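Local structure of levansucrase (3OM4) at residues Asp33-Pro38 against Thr376-His381; Thr44-Ala49 against Ser113-Lys118; Asp332-Leu337 against Gly360-Thr365; Gly403-Ile408 against Ser428-Ile433. The protein is a levansucrase of the levansucrase/invertase family, single-chain in this model and built as a five-bladed beta-propeller. The protein carries 1 engineered substitution. One frame throughout, in Å; residues are numbered along the deposited sequence. Where two conformers were deposited one is given.

How the contacts relate
Contacts 1, 3 and 4 form a continuous patch of the propeller, while contact 2 lies apart. Contact 3 and the strand of contact 1 lie in one four-stranded sheet, where the backbones of G377 and G360 probably hydrogen-bond (G377 O to G360 N, 2.8 Å). Contact 4 belongs to the next four-stranded sheet. Its centre is about 12 Å from that of contact 1, and L380 of contact 1 packs on I408, F429 and V431. Contacts 3 and 4 have centres about 16 Å apart and meet where Y336 CE1 touches I433 CG2 at 3.6 Å. Contact 2 touches none of the others; its nearest atoms are about 8 Å from contact 4 and about 9 Å from contact 1.

Contact 1. Residues Asp33-Pro38 against Thr376-His381; sequences DQFKVP and TGLVLH
A single beta bridge, K36 with H381, ties the loop 33-38 to strand 371-382, an outermost strand of a four-stranded propeller sheet. H381 N donates to F35 O at 2.9 Å. V37 N donates back to H381 O at 3.1 Å in a nearly straight bond (171°). F35 supplies the main apolar contact. Its CG lies anti to its own carbonyl carbon (chi1 -46°), which brings the ring over L378. L378 CD2 sits over one face, 3.8 Å from the centroid of the F35 ring and offset toward the rim. Q34 CG lies on the opposite face. V379 O meets the ring edge in plane. One water donates to both Q34 O (2.9 Å) and V379 O (2.7 Å). V379 and L380 form a classic beta bulge opposite M358. The H381 ring turns away from the loop; its NE2 bonds D355 OD1, and the ring meets that of Y357. F35 O and V37 N are thus paired with the strand, and Q34 O is linked to V379 O through the water. The F35 ring is held between two side chains, so its tilt is probably well fixed.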
loop_
_atom_site.group_PDB
_atom_site.type_symbol
_atom_site.label_atom_id
_atom_site.label_comp_id
_atom_site.label_asym_id
_atom_site.label_seq_id
_atom_site.Cartn_x
_atom_site.Cartn_y
_atom_site.Cartn_z
ATOM N N ASP A 33 -0.706 7.750 -22.694
ATOM C CA ASP A 33 -0.945 6.321 -22.507
ATOM C C ASP A 33 0.285 5.596 -21.944
ATOM O O ASP A 33 0.229 4.396 -21.650
ATOM C CB ASP A 33 -1.463 5.673 -23.801
ATOM C CG ASP A 33 -2.932 6.002 -24.081
ATOM O OD1 ASP A 33 -3.604 6.609 -23.217
ATOM O OD2 ASP A 33 -3.429 5.645 -25.171
ATOM N N GLN A 34 1.386 6.331 -21.769
ATOM C CA GLN A 34 2.543 5.813 -21.036
ATOM C C GLN A 34 2.208 5.596 -19.558
ATOM O O GLN A 34 2.755 4.689 -18.925
ATOM C CB GLN A 34 3.761 6.739 -21.175
ATOM C CG GLN A 34 5.022 6.206 -20.477
ATOM C CD GLN A 34 6.217 7.147 -20.545
ATOM O OE1 GLN A 34 6.200 8.155 -21.250
ATOM N NE2 GLN A 34 7.266 6.814 -19.800
ATOM N N PHE A 35 1.300 6.415 -19.023
ATOM C CA PHE A 35 0.997 6.419 -17.583
ATOM C C PHE A 35 -0.451 6.085 -17.224
ATOM O O PHE A 35 -0.730 5.647 -16.102
ATOM C CB PHE A 35 1.343 7.779 -16.973
ATOM C CG PHE A 35 2.678 8.309 -17.396
ATOM C CD1 PHE A 35 3.852 7.728 -16.926
ATOM C CD2 PHE A 35 2.763 9.392 -18.261
ATOM C CE1 PHE A 35 5.096 8.217 -17.320
ATOM C CE2 PHE A 35 4.000 9.892 -18.657
ATOM C CZ PHE A 35 5.167 9.304 -18.183
ATOM N N LYS A 36 -1.367 6.328 -18.157
ATOM C CA LYS A 36 -2.794 6.109 -17.923
ATOM C C LYS A 36 -3.090 4.640 -17.649
ATOM O O LYS A 36 -2.658 3.763 -18.398
ATOM C CB LYS A 36 -3.610 6.581 -19.131
ATOM C CG LYS A 36 -5.120 6.590 -18.905
ATOM C CD LYS A 36 -5.896 6.594 -20.221
ATOM C CE LYS A 36 -5.959 5.196 -20.834
ATOM N NZ LYS A 36 -6.777 5.155 -22.077
ATOM N N VAL A 37 -3.817 4.382 -16.565
ATOM C CA VAL A 37 -4.341 3.050 -16.286
ATOM C C VAL A 37 -5.214 2.659 -17.486
ATOM O O VAL A 37 -6.062 3.446 -17.904
ATOM C CB VAL A 37 -5.176 3.045 -14.976
ATOM C CG1 VAL A 37 -5.914 1.725 -14.791
ATOM C CG2 VAL A 37 -4.284 3.328 -13.767
ATOM N N PRO A 38 -4.990 1.460 -18.063
ATOM C CA PRO A 38 -5.791 1.041 -19.218
ATOM C C PRO A 38 -7.295 1.180 -18.990
ATOM O O PRO A 38 -7.780 0.952 -17.878
ATOM C CB PRO A 38 -5.434 -0.438 -19.370
ATOM C CG PRO A 38 -4.058 -0.539 -18.848
ATOM C CD PRO A 38 -3.947 0.471 -17.737
ATOM N N THR A 376 9.736 12.462 -12.737
ATOM C CA THR A 376 8.829 13.091 -11.776
ATOM C C THR A 376 8.379 12.151 -10.666
ATOM O O THR A 376 7.904 12.604 -9.625
ATOM C CB THR A 376 7.558 13.598 -12.470
ATOM O OG1 THR A 376 6.806 12.474 -12.947
ATOM C CG2 THR A 376 7.900 14.535 -13.634
ATOM N N GLY A 377 8.504 10.847 -10.904
ATOM C CA GLY A 377 7.964 9.851 -9.986
ATOM C C GLY A 377 6.655 9.246 -10.459
ATOM O O GLY A 377 6.207 8.242 -9.913
ATOM N N LEU A 378 6.032 9.851 -11.469
ATOM C CA LEU A 378 4.797 9.302 -12.034
ATOM C C LEU A 378 5.013 7.928 -12.677
ATOM O O LEU A 378 5.903 7.757 -13.506
ATOM C CB LEU A 378 4.184 10.276 -13.052
ATOM C CG LEU A 378 2.927 9.829 -13.806
ATOM C CD1 LEU A 378 1.736 9.646 -12.870
ATOM C CD2 LEU A 378 2.595 10.826 -14.891
ATOM N N VAL A 379 4.203 6.950 -12.268
ATOM C CA VAL A 379 4.171 5.647 -12.935
ATOM C C VAL A 379 2.770 5.351 -13.481
ATOM O O VAL A 379 2.621 4.970 -14.646
ATOM C CB VAL A 379 4.654 4.494 -12.019
ATOM C CG1 VAL A 379 4.591 3.160 -12.761
ATOM C CG2 VAL A 379 6.076 4.752 -11.533
ATOM N N LEU A 380 1.753 5.534 -12.639
ATOM C CA LEU A 380 0.360 5.314 -13.036
ATOM C C LEU A 380 -0.544 6.486 -12.671
ATOM O O LEU A 380 -0.376 7.110 -11.623
ATOM C CB LEU A 380 -0.192 4.026 -12.416
ATOM C CG LEU A 380 0.438 2.690 -12.824
ATOM C CD1 LEU A 380 -0.192 1.558 -12.044
ATOM C CD2 LEU A 380 0.296 2.439 -14.318
ATOM N N HIS A 381 -1.496 6.780 -13.555
ATOM C CA HIS A 381 -2.495 7.814 -13.322
ATOM C C HIS A 381 -3.891 7.271 -13.617
ATOM O O HIS A 381 -4.171 6.801 -14.725
ATOM C CB HIS A 381 -2.193 9.068 -14.154
ATOM C CG HIS A 381 -3.214 10.157 -14.013
ATOM N ND1 HIS A 381 -3.810 10.760 -15.099
ATOM C CD2 HIS A 381 -3.746 10.747 -12.916
ATOM C CE1 HIS A 381 -4.663 11.678 -14.678
ATOM N NE2 HIS A 381 -4.645 11.689 -13.357
HETATM O O HOH W 1 4.208 3.845 -16.547
#

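Contact 2. Residues Thr44-Ala49 against Ser113-Lys118; sequences TIKNIA and SIDSWK
K46 and D115 make the charged part of this contact between two loops. K46 NZ meets D115 OD2 at 2.9 Å, a hydrogen-bonded salt bridge. The ammonium comes from above the carboxylate plane, 45° out of it. The K46 chain is fully extended beyond CG and crosses the D115 side chain at about a right angle; its NZ makes the close approach. A49 CB lies near the same carboxylate, on the side of D115 OD1. Both K46 and D115 are exposed, and the pair lies at the surface.

The apolar part centres on I114. Its CG1 runs anti to the backbone N (chi1 -176°) and carries CD1 toward the loop 44-49. I114 CD1 lies 3.4 Å from K46 O and 3.9 Å from I48 CG1. The other branch, I114 CG2, packs against the aliphatic shaft of K46, with K46 CD 3.8 Å away.

A water forms the third kind of link. It accepts from A49 N at 2.7 Å. It also lies 2.6 Å from D115 OD1 and 2.9 Å from N47 O. The two oxygens of D115 therefore have different partners: OD2 takes the lysine and OD1 the water.

I114 begins a short 3-10 turn, 114-116, between strands 101-108 and 118-122. T424 of strand 424-434 packs on both I48 and I114, and its OG1 bonds K46 O. Q448 of strand 437-448 also touches I114. The loop 44-49, which leads to strand 52-54, is thus fitted between the 3-10 turn and strands 424-434 and 437-448.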
loop_
_atom_site.group_PDB
_atom_site.type_symbol
_atom_site.label_atom_id
_atom_site.label_comp_id
_atom_site.label_asym_id
_atom_site.label_seq_id
_atom_site.Cartn_x
_atom_site.Cartn_y
_atom_site.Cartn_z
ATOM N N THR A 44 -17.491 -7.116 -19.312
ATOM C CA THR A 44 -16.853 -8.376 -18.924
ATOM C C THR A 44 -16.519 -8.473 -17.432
ATOM O O THR A 44 -16.075 -9.522 -16.960
ATOM C CB THR A 44 -15.568 -8.644 -19.749
ATOM O OG1 THR A 44 -14.625 -7.587 -19.535
ATOM C CG2 THR A 44 -15.889 -8.750 -21.237
ATOM N N ILE A 45 -16.741 -7.384 -16.697
ATOM C CA ILE A 45 -16.409 -7.318 -15.270
ATOM C C ILE A 45 -17.335 -8.197 -14.423
ATOM O O ILE A 45 -18.561 -8.076 -14.488
ATOM C CB ILE A 45 -16.411 -5.848 -14.749
ATOM C CG1 ILE A 45 -15.396 -4.985 -15.523
ATOM C CG2 ILE A 45 -16.168 -5.786 -13.230
ATOM C CD1 ILE A 45 -13.964 -5.532 -15.562
ATOM N N LYS A 46 -16.726 -9.083 -13.638
ATOM C CA LYS A 46 -17.449 -10.003 -12.764
ATOM C C LYS A 46 -17.096 -9.770 -11.300
ATOM O O LYS A 46 -15.956 -9.413 -10.982
ATOM C CB LYS A 46 -17.077 -11.447 -13.102
ATOM C CG LYS A 46 -17.624 -11.992 -14.406
ATOM C CD LYS A 46 -17.139 -13.424 -14.586
ATOM C CE LYS A 46 -17.716 -14.080 -15.824
ATOM N NZ LYS A 46 -17.309 -15.513 -15.896
ATOM N N ASN A 47 -18.070 -9.991 -10.415
ATOM C CA ASN A 47 -17.795 -10.148 -8.988
ATOM C C ASN A 47 -16.972 -11.415 -8.783
ATOM O O ASN A 47 -17.040 -12.342 -9.595
ATOM C CB ASN A 47 -19.090 -10.304 -8.178
ATOM C CG ASN A 47 -19.987 -9.076 -8.225
ATOM O OD1 ASN A 47 -19.530 -7.949 -8.400
ATOM N ND2 ASN A 47 -21.285 -9.300 -8.053
ATOM N N ILE A 48 -16.206 -11.459 -7.696
ATOM C CA ILE A 48 -15.559 -12.696 -7.272
ATOM C C ILE A 48 -16.654 -13.610 -6.732
ATOM O O ILE A 48 -17.202 -13.358 -5.661
ATOM C CB ILE A 48 -14.486 -12.444 -6.186
ATOM C CG1 ILE A 48 -13.491 -11.377 -6.657
ATOM C CG2 ILE A 48 -13.771 -13.746 -5.827
ATOM C CD1 ILE A 48 -12.648 -10.781 -5.548
ATOM N N ALA A 49 -16.970 -14.660 -7.490
ATOM C CA ALA A 49 -18.094 -15.549 -7.179
ATOM C C ALA A 49 -17.987 -16.197 -5.798
ATOM O O ALA A 49 -18.992 -16.359 -5.099
ATOM C CB ALA A 49 -18.241 -16.617 -8.259
ATOM N N SER A 113 -9.343 -17.903 -14.962
ATOM C CA SER A 113 -10.566 -17.115 -14.787
ATOM C C SER A 113 -10.740 -16.596 -13.358
ATOM O O SER A 113 -10.205 -17.172 -12.408
ATOM C CB SER A 113 -11.796 -17.925 -15.213
ATOM O OG SER A 113 -12.046 -19.007 -14.329
ATOM N N ILE A 114 -11.487 -15.502 -13.222
ATOM C CA ILE A 114 -11.851 -14.972 -11.908
ATOM C C ILE A 114 -12.725 -15.981 -11.148
ATOM O O ILE A 114 -12.640 -16.087 -9.924
ATOM C CB ILE A 114 -12.536 -13.571 -12.004
ATOM C CG1 ILE A 114 -12.816 -13.009 -10.601
ATOM C CG2 ILE A 114 -13.796 -13.626 -12.886
ATOM C CD1 ILE A 114 -13.329 -11.580 -10.567
ATOM N N ASP A 115 -13.539 -16.733 -11.891
ATOM C CA ASP A 115 -14.379 -17.788 -11.315
ATOM C C ASP A 115 -13.565 -18.942 -10.712
ATOM O O ASP A 115 -14.102 -19.751 -9.951
ATOM C CB ASP A 115 -15.368 -18.325 -12.362
ATOM C CG ASP A 115 -16.482 -17.335 -12.696
ATOM O OD1 ASP A 115 -16.745 -16.402 -11.906
ATOM O OD2 ASP A 115 -17.114 -17.503 -13.760
ATOM N N SER A 116 -12.275 -19.006 -11.045
ATOM C CA SER A 116 -11.372 -20.042 -10.530
ATOM C C SER A 116 -10.837 -19.746 -9.127
ATOM O O SER A 116 -10.236 -20.617 -8.489
ATOM C CB SER A 116 -10.198 -20.262 -11.489
ATOM O OG SER A 116 -10.643 -20.737 -12.748
ATOM N N TRP A 117 -11.038 -18.515 -8.660
ATOM C CA TRP A 117 -10.618 -18.121 -7.321
ATOM C C TRP A 117 -11.591 -18.652 -6.286
ATOM O O TRP A 117 -12.749 -18.237 -6.242
ATOM C CB TRP A 117 -10.507 -16.601 -7.207
ATOM C CG TRP A 117 -9.314 -16.056 -7.904
ATOM C CD1 TRP A 117 -9.284 -15.467 -9.132
ATOM C CD2 TRP A 117 -7.967 -16.057 -7.423
ATOM N NE1 TRP A 117 -8.000 -15.096 -9.449
ATOM C CE2 TRP A 117 -7.170 -15.447 -8.417
ATOM C CE3 TRP A 117 -7.354 -16.513 -6.247
ATOM C CZ2 TRP A 117 -5.791 -15.276 -8.272
ATOM C CZ3 TRP A 117 -5.978 -16.348 -6.106
ATOM C CH2 TRP A 117 -5.214 -15.737 -7.117
ATOM N N LYS A 118 -11.115 -19.590 -5.474
ATOM C CA LYS A 118 -11.895 -20.126 -4.366
ATOM C C LYS A 118 -11.585 -19.340 -3.096
ATOM O O LYS A 118 -10.547 -18.683 -3.002
ATOM C CB LYS A 118 -11.601 -21.615 -4.167
ATOM C CG LYS A 118 -12.065 -22.500 -5.323
ATOM C CD LYS A 118 -11.754 -23.972 -5.075
ATOM C CE LYS A 118 -12.787 -24.619 -4.161
ATOM N NZ LYS A 118 -12.612 -26.098 -4.091
HETATM O O HOH W 2 -15.830 -14.918 -9.968
#

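Contact 3. Residues Asp332-Leu337 against Gly360-Thr365; sequences DGKWYL and GYVSNT
Strand segments 334-337 and 360-363 run antiparallel, their axes 4.6 Å apart at closest approach and at 158° to each other. They belong to the two inner strands, 334-342 and 356-363, of a four-stranded propeller blade. W335 with S363 and L337 with Y361 are hydrogen-bonded pairs; Y336 with V362, between them, is a non-hydrogen-bonded pair. W335 N to S363 O is 2.8 Å and nearly straight. Y361 N gives a more bent bond to L337 O (143°).

Y336 and V362 share one face of the sheet and run alongside each other in the same direction. V362 CG2 sits over the Y336 ring, 3.9 Å from its centroid. Here V362 CG2 is anti to the backbone N and CG1 takes the position between N and the carbonyl carbon (chi1 60°). The Y336 hydroxyl bonds G435 O, which ties the far end of the ring to the loop between strands 424-434 and 437-448. W335, L337, Y361 and S363 point to the other face. There W335 CD1 approaches the T365 backbone, 3.4 Å from T365 C.

S363 OG donates to T365 O at 2.7 Å, in the carbonyl plane and on a lone pair, just after the strand. Beyond the paired residues, K334 bends at its second and third torsions and runs beside N364. K334 NZ meets N364 OD1 in the carbonyl plane, at 3.0 Å.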
loop_
_atom_site.group_PDB
_atom_site.type_symbol
_atom_site.label_atom_id
_atom_site.label_comp_id
_atom_site.label_asym_id
_atom_site.label_seq_id
_atom_site.Cartn_x
_atom_site.Cartn_y
_atom_site.Cartn_z
ATOM N N ASP A 332 16.957 -6.052 -12.176
ATOM C CA ASP A 332 18.181 -5.690 -12.908
ATOM C C ASP A 332 19.249 -5.052 -12.014
ATOM O O ASP A 332 19.926 -4.108 -12.423
ATOM C CB ASP A 332 17.865 -4.754 -14.088
ATOM C CG ASP A 332 16.834 -5.327 -15.041
ATOM O OD1 ASP A 332 16.886 -6.539 -15.339
ATOM O OD2 ASP A 332 15.970 -4.549 -15.500
ATOM N N GLY A 333 19.384 -5.563 -10.791
ATOM C CA GLY A 333 20.378 -5.067 -9.838
ATOM C C GLY A 333 20.019 -3.771 -9.128
ATOM O O GLY A 333 20.802 -3.267 -8.319
ATOM N N LYS A 334 18.839 -3.228 -9.428
ATOM C CA LYS A 334 18.388 -1.973 -8.826
ATOM C C LYS A 334 17.159 -2.192 -7.955
ATOM O O LYS A 334 16.413 -3.155 -8.144
ATOM C CB LYS A 334 18.077 -0.935 -9.909
ATOM C CG LYS A 334 19.044 -0.941 -11.082
ATOM C CD LYS A 334 20.203 0.013 -10.886
ATOM C CE LYS A 334 19.928 1.335 -11.581
ATOM N NZ LYS A 334 21.189 2.061 -11.889
ATOM N N TRP A 335 16.948 -1.281 -7.011
ATOM C CA TRP A 335 15.821 -1.363 -6.095
ATOM C C TRP A 335 14.716 -0.390 -6.485
ATOM O O TRP A 335 14.950 0.814 -6.592
ATOM C CB TRP A 335 16.292 -1.100 -4.668
ATOM C CG TRP A 335 17.012 -2.265 -4.086
ATOM C CD1 TRP A 335 18.363 -2.460 -4.037
ATOM C CD2 TRP A 335 16.417 -3.417 -3.480
ATOM N NE1 TRP A 335 18.646 -3.661 -3.427
ATOM C CE2 TRP A 335 17.468 -4.268 -3.077
ATOM C CE3 TRP A 335 15.094 -3.812 -3.237
ATOM C CZ2 TRP A 335 17.239 -5.491 -2.438
ATOM C CZ3 TRP A 335 14.867 -5.026 -2.603
ATOM C CH2 TRP A 335 15.934 -5.852 -2.214
ATOM N N TYR A 336 13.515 -0.926 -6.694
ATOM C CA TYR A 336 12.359 -0.128 -7.099
ATOM C C TYR A 336 11.365 0.004 -5.960
ATOM O O TYR A 336 10.989 -0.983 -5.337
ATOM C CB TYR A 336 11.701 -0.718 -8.350
ATOM C CG TYR A 336 12.581 -0.600 -9.565
ATOM C CD1 TYR A 336 12.507 0.516 -10.398
ATOM C CD2 TYR A 336 13.514 -1.591 -9.869
ATOM C CE1 TYR A 336 13.335 0.637 -11.505
ATOM C CE2 TYR A 336 14.346 -1.479 -10.974
ATOM C CZ TYR A 336 14.248 -0.369 -11.789
ATOM O OH TYR A 336 15.074 -0.261 -12.883
ATOM N N LEU A 337 10.955 1.241 -5.695
ATOM C CA LEU A 337 10.105 1.561 -4.558
ATOM C C LEU A 337 8.863 2.264 -5.066
ATOM O O LEU A 337 8.959 3.258 -5.789
ATOM C CB LEU A 337 10.867 2.456 -3.575
ATOM C CG LEU A 337 10.214 2.994 -2.297
ATOM C CD1 LEU A 337 9.848 1.876 -1.327
ATOM C CD2 LEU A 337 11.159 3.990 -1.631
ATOM N N GLY A 360 6.759 6.009 -8.294
ATOM C CA GLY A 360 7.852 5.047 -8.269
ATOM C C GLY A 360 9.221 5.687 -8.261
ATOM O O GLY A 360 9.426 6.753 -8.853
ATOM N N TYR A 361 10.155 5.009 -7.593
ATOM C CA TYR A 361 11.518 5.501 -7.377
ATOM C C TYR A 361 12.503 4.363 -7.504
ATOM O O TYR A 361 12.134 3.199 -7.359
ATOM C CB TYR A 361 11.628 6.182 -6.005
ATOM C CG TYR A 361 10.587 7.257 -5.893
ATOM C CD1 TYR A 361 10.864 8.562 -6.284
ATOM C CD2 TYR A 361 9.293 6.946 -5.481
ATOM C CE1 TYR A 361 9.885 9.541 -6.231
ATOM C CE2 TYR A 361 8.312 7.909 -5.430
ATOM C CZ TYR A 361 8.610 9.200 -5.805
ATOM O OH TYR A 361 7.618 10.148 -5.749
ATOM N N VAL A 362 13.753 4.704 -7.792
ATOM C CA VAL A 362 14.783 3.699 -8.010
ATOM C C VAL A 362 16.082 4.071 -7.296
ATOM O O VAL A 362 16.466 5.240 -7.255
ATOM C CB VAL A 362 15.006 3.433 -9.533
ATOM C CG1 VAL A 362 15.434 4.707 -10.269
ATOM C CG2 VAL A 362 16.007 2.294 -9.758
ATOM N N SER A 363 16.738 3.061 -6.727
ATOM C CA SER A 363 18.009 3.228 -6.028
ATOM C C SER A 363 18.964 2.089 -6.370
ATOM O O SER A 363 18.531 0.987 -6.705
ATOM C CB SER A 363 17.774 3.257 -4.516
ATOM O OG SER A 363 18.995 3.305 -3.801
ATOM N N ASN A 364 20.263 2.356 -6.274
ATOM C CA ASN A 364 21.277 1.320 -6.470
ATOM C C ASN A 364 21.376 0.355 -5.288
ATOM O O ASN A 364 21.842 -0.777 -5.441
ATOM C CB ASN A 364 22.640 1.950 -6.759
ATOM C CG ASN A 364 22.668 2.696 -8.081
ATOM O OD1 ASN A 364 22.191 2.197 -9.102
ATOM N ND2 ASN A 364 23.235 3.895 -8.069
ATOM N N THR A 365 20.944 0.813 -4.115
ATOM C CA THR A 365 20.923 -0.017 -2.909
ATOM C C THR A 365 19.600 0.119 -2.163
ATOM O O THR A 365 18.866 1.089 -2.352
ATOM C CB THR A 365 22.074 0.332 -1.934
ATOM O OG1 THR A 365 22.106 1.746 -1.711
ATOM C CG2 THR A 365 23.420 -0.127 -2.483
#

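Contact 4. Residues Gly403-Ile408 against Ser428-Ile433; sequences GDNVVI and SFLVNI
I408 packs over the ring of F429, and this is the chief side-chain contact between strands 405-412 and 424-434. I408 CB lies over one ring face, 3.7 Å from the centroid of the F429 ring and offset toward the rim. I408 CG2 touches F429 CZ at 3.6 Å. The F429 ring is reached because its CG stands between the backbone N and the carbonyl carbon (chi1 62°), which folds the ring toward the partner strand. On the same face of the sheet I408 CG1 meets V431 CG2 at 3.6 Å. V406 continues the row, with CG2 against V431 and CG1 against I433. On the other face of the sheet V407 CG2 packs on L430 CD2 at 3.7 Å. There N432 ND2 gives a weak bond to N405 OD1, 3.4 Å long, and the two amide planes are 74° apart.

The backbone sets these pairs. V406 with V431 and I408 with F429 are hydrogen-bonded pairs, bonded in both directions; V407 with L430 and N405 with N432 are non-hydrogen-bonded. I408 N to F429 O is short, 2.7 Å. I433 N to D404 O, 2.9 Å, closes the row at one end.

Further out, K331 forms a salt bridge with D404 OD1 and also bonds I433 O, linking the two segments at that end. L380 of strand 371-382 lies against I408, F429 and V431, and S428 OG bonds Q450 O.

The two strands form a beta hairpin at the middle of a four-stranded antiparallel sheet, an arrangement typical of a beta-propeller blade.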
loop_
_atom_site.group_PDB
_atom_site.type_symbol
_atom_site.label_atom_id
_atom_site.label_comp_id
_atom_site.label_asym_id
_atom_site.label_seq_id
_atom_site.Cartn_x
_atom_site.Cartn_y
_atom_site.Cartn_z
ATOM N N GLY A 403 11.478 -11.514 -17.736
ATOM C CA GLY A 403 10.971 -10.386 -18.506
ATOM C C GLY A 403 11.092 -9.062 -17.780
ATOM O O GLY A 403 11.431 -9.017 -16.592
ATOM N N ASP A 404 10.808 -7.982 -18.503
ATOM C CA ASP A 404 10.938 -6.628 -17.972
ATOM C C ASP A 404 9.605 -6.049 -17.505
ATOM O O ASP A 404 9.553 -4.941 -16.958
ATOM C CB ASP A 404 11.597 -5.711 -19.008
ATOM C CG ASP A 404 13.032 -6.111 -19.310
ATOM O OD1 ASP A 404 13.758 -6.516 -18.373
ATOM O OD2 ASP A 404 13.437 -6.011 -20.485
ATOM N N ASN A 405 8.533 -6.808 -17.714
ATOM C CA ASN A 405 7.203 -6.383 -17.303
ATOM C C ASN A 405 6.883 -6.805 -15.880
ATOM O O ASN A 405 7.327 -7.855 -15.419
ATOM C CB ASN A 405 6.138 -6.934 -18.255
ATOM C CG ASN A 405 6.284 -6.404 -19.668
ATOM O OD1 ASN A 405 6.671 -5.252 -19.877
ATOM N ND2 ASN A 405 5.965 -7.242 -20.648
ATOM N N VAL A 406 6.128 -5.960 -15.189
ATOM C CA VAL A 406 5.523 -6.319 -13.912
ATOM C C VAL A 406 4.011 -6.319 -14.101
ATOM O O VAL A 406 3.492 -5.619 -14.976
ATOM C CB VAL A 406 5.938 -5.356 -12.762
ATOM C CG1 VAL A 406 7.440 -5.433 -12.516
ATOM C CG2 VAL A 406 5.503 -3.909 -13.048
ATOM N N VAL A 407 3.313 -7.115 -13.299
ATOM C CA VAL A 407 1.857 -7.176 -13.344
ATOM C C VAL A 407 1.285 -6.185 -12.339
ATOM O O VAL A 407 1.652 -6.211 -11.166
ATOM C CB VAL A 407 1.334 -8.602 -13.032
ATOM C CG1 VAL A 407 -0.176 -8.596 -12.793
ATOM C CG2 VAL A 407 1.686 -9.557 -14.158
ATOM N N ILE A 408 0.403 -5.305 -12.804
ATOM C CA ILE A 408 -0.292 -4.397 -11.904
ATOM C C ILE A 408 -1.635 -4.992 -11.507
ATOM O O ILE A 408 -2.492 -5.236 -12.358
ATOM C CB ILE A 408 -0.516 -2.988 -12.517
ATOM C CG1 ILE A 408 0.793 -2.400 -13.068
ATOM C CG2 ILE A 408 -1.176 -2.054 -11.494
ATOM C CD1 ILE A 408 1.882 -2.142 -12.029
ATOM N N SER A 428 -6.022 -7.246 -14.370
ATOM C CA SER A 428 -4.625 -6.887 -14.196
ATOM C C SER A 428 -4.057 -6.414 -15.528
ATOM O O SER A 428 -4.647 -6.659 -16.579
ATOM C CB SER A 428 -3.833 -8.069 -13.646
ATOM O OG SER A 428 -4.333 -8.454 -12.374
ATOM N N PHE A 429 -2.932 -5.707 -15.478
ATOM C CA PHE A 429 -2.255 -5.265 -16.697
ATOM C C PHE A 429 -0.747 -5.184 -16.493
ATOM O O PHE A 429 -0.250 -5.437 -15.395
ATOM C CB PHE A 429 -2.837 -3.940 -17.217
ATOM C CG PHE A 429 -2.678 -2.782 -16.268
ATOM C CD1 PHE A 429 -1.611 -1.901 -16.400
ATOM C CD2 PHE A 429 -3.606 -2.564 -15.254
ATOM C CE1 PHE A 429 -1.463 -0.823 -15.526
ATOM C CE2 PHE A 429 -3.467 -1.491 -14.377
ATOM C CZ PHE A 429 -2.400 -0.617 -14.516
ATOM N N LEU A 430 -0.022 -4.847 -17.552
ATOM C CA LEU A 430 1.437 -4.869 -17.502
ATOM C C LEU A 430 2.068 -3.487 -17.578
ATOM O O LEU A 430 1.594 -2.605 -18.302
ATOM C CB LEU A 430 2.009 -5.758 -18.611
ATOM C CG LEU A 430 1.582 -7.227 -18.693
ATOM C CD1 LEU A 430 2.116 -7.838 -19.978
ATOM C CD2 LEU A 430 2.068 -8.015 -17.486
ATOM N N VAL A 431 3.144 -3.322 -16.814
ATOM C CA VAL A 431 3.994 -2.143 -16.886
ATOM C C VAL A 431 5.432 -2.591 -17.139
ATOM O O VAL A 431 5.969 -3.438 -16.418
ATOM C CB VAL A 431 3.894 -1.277 -15.599
ATOM C CG1 VAL A 431 5.045 -0.281 -15.507
ATOM C CG2 VAL A 431 2.557 -0.543 -15.556
ATOM N N ASN A 432 6.030 -2.037 -18.190
ATOM C CA ASN A 432 7.423 -2.286 -18.524
ATOM C C ASN A 432 8.339 -1.428 -17.659
ATOM O O ASN A 432 8.074 -0.239 -17.470
ATOM C CB ASN A 432 7.664 -1.977 -20.006
ATOM C CG ASN A 432 9.104 -2.202 -20.426
ATOM O OD1 ASN A 432 9.909 -1.271 -20.444
ATOM N ND2 ASN A 432 9.437 -3.441 -20.758
ATOM N N ILE A 433 9.396 -2.039 -17.130
ATOM C CA ILE A 433 10.408 -1.319 -16.357
ATOM C C ILE A 433 11.749 -1.377 -17.087
ATOM O O ILE A 433 12.273 -2.463 -17.349
ATOM C CB ILE A 433 10.584 -1.904 -14.925
ATOM C CG1 ILE A 433 9.232 -2.142 -14.228
ATOM C CG2 ILE A 433 11.525 -1.029 -14.083
ATOM C CD1 ILE A 433 8.431 -0.893 -13.902
#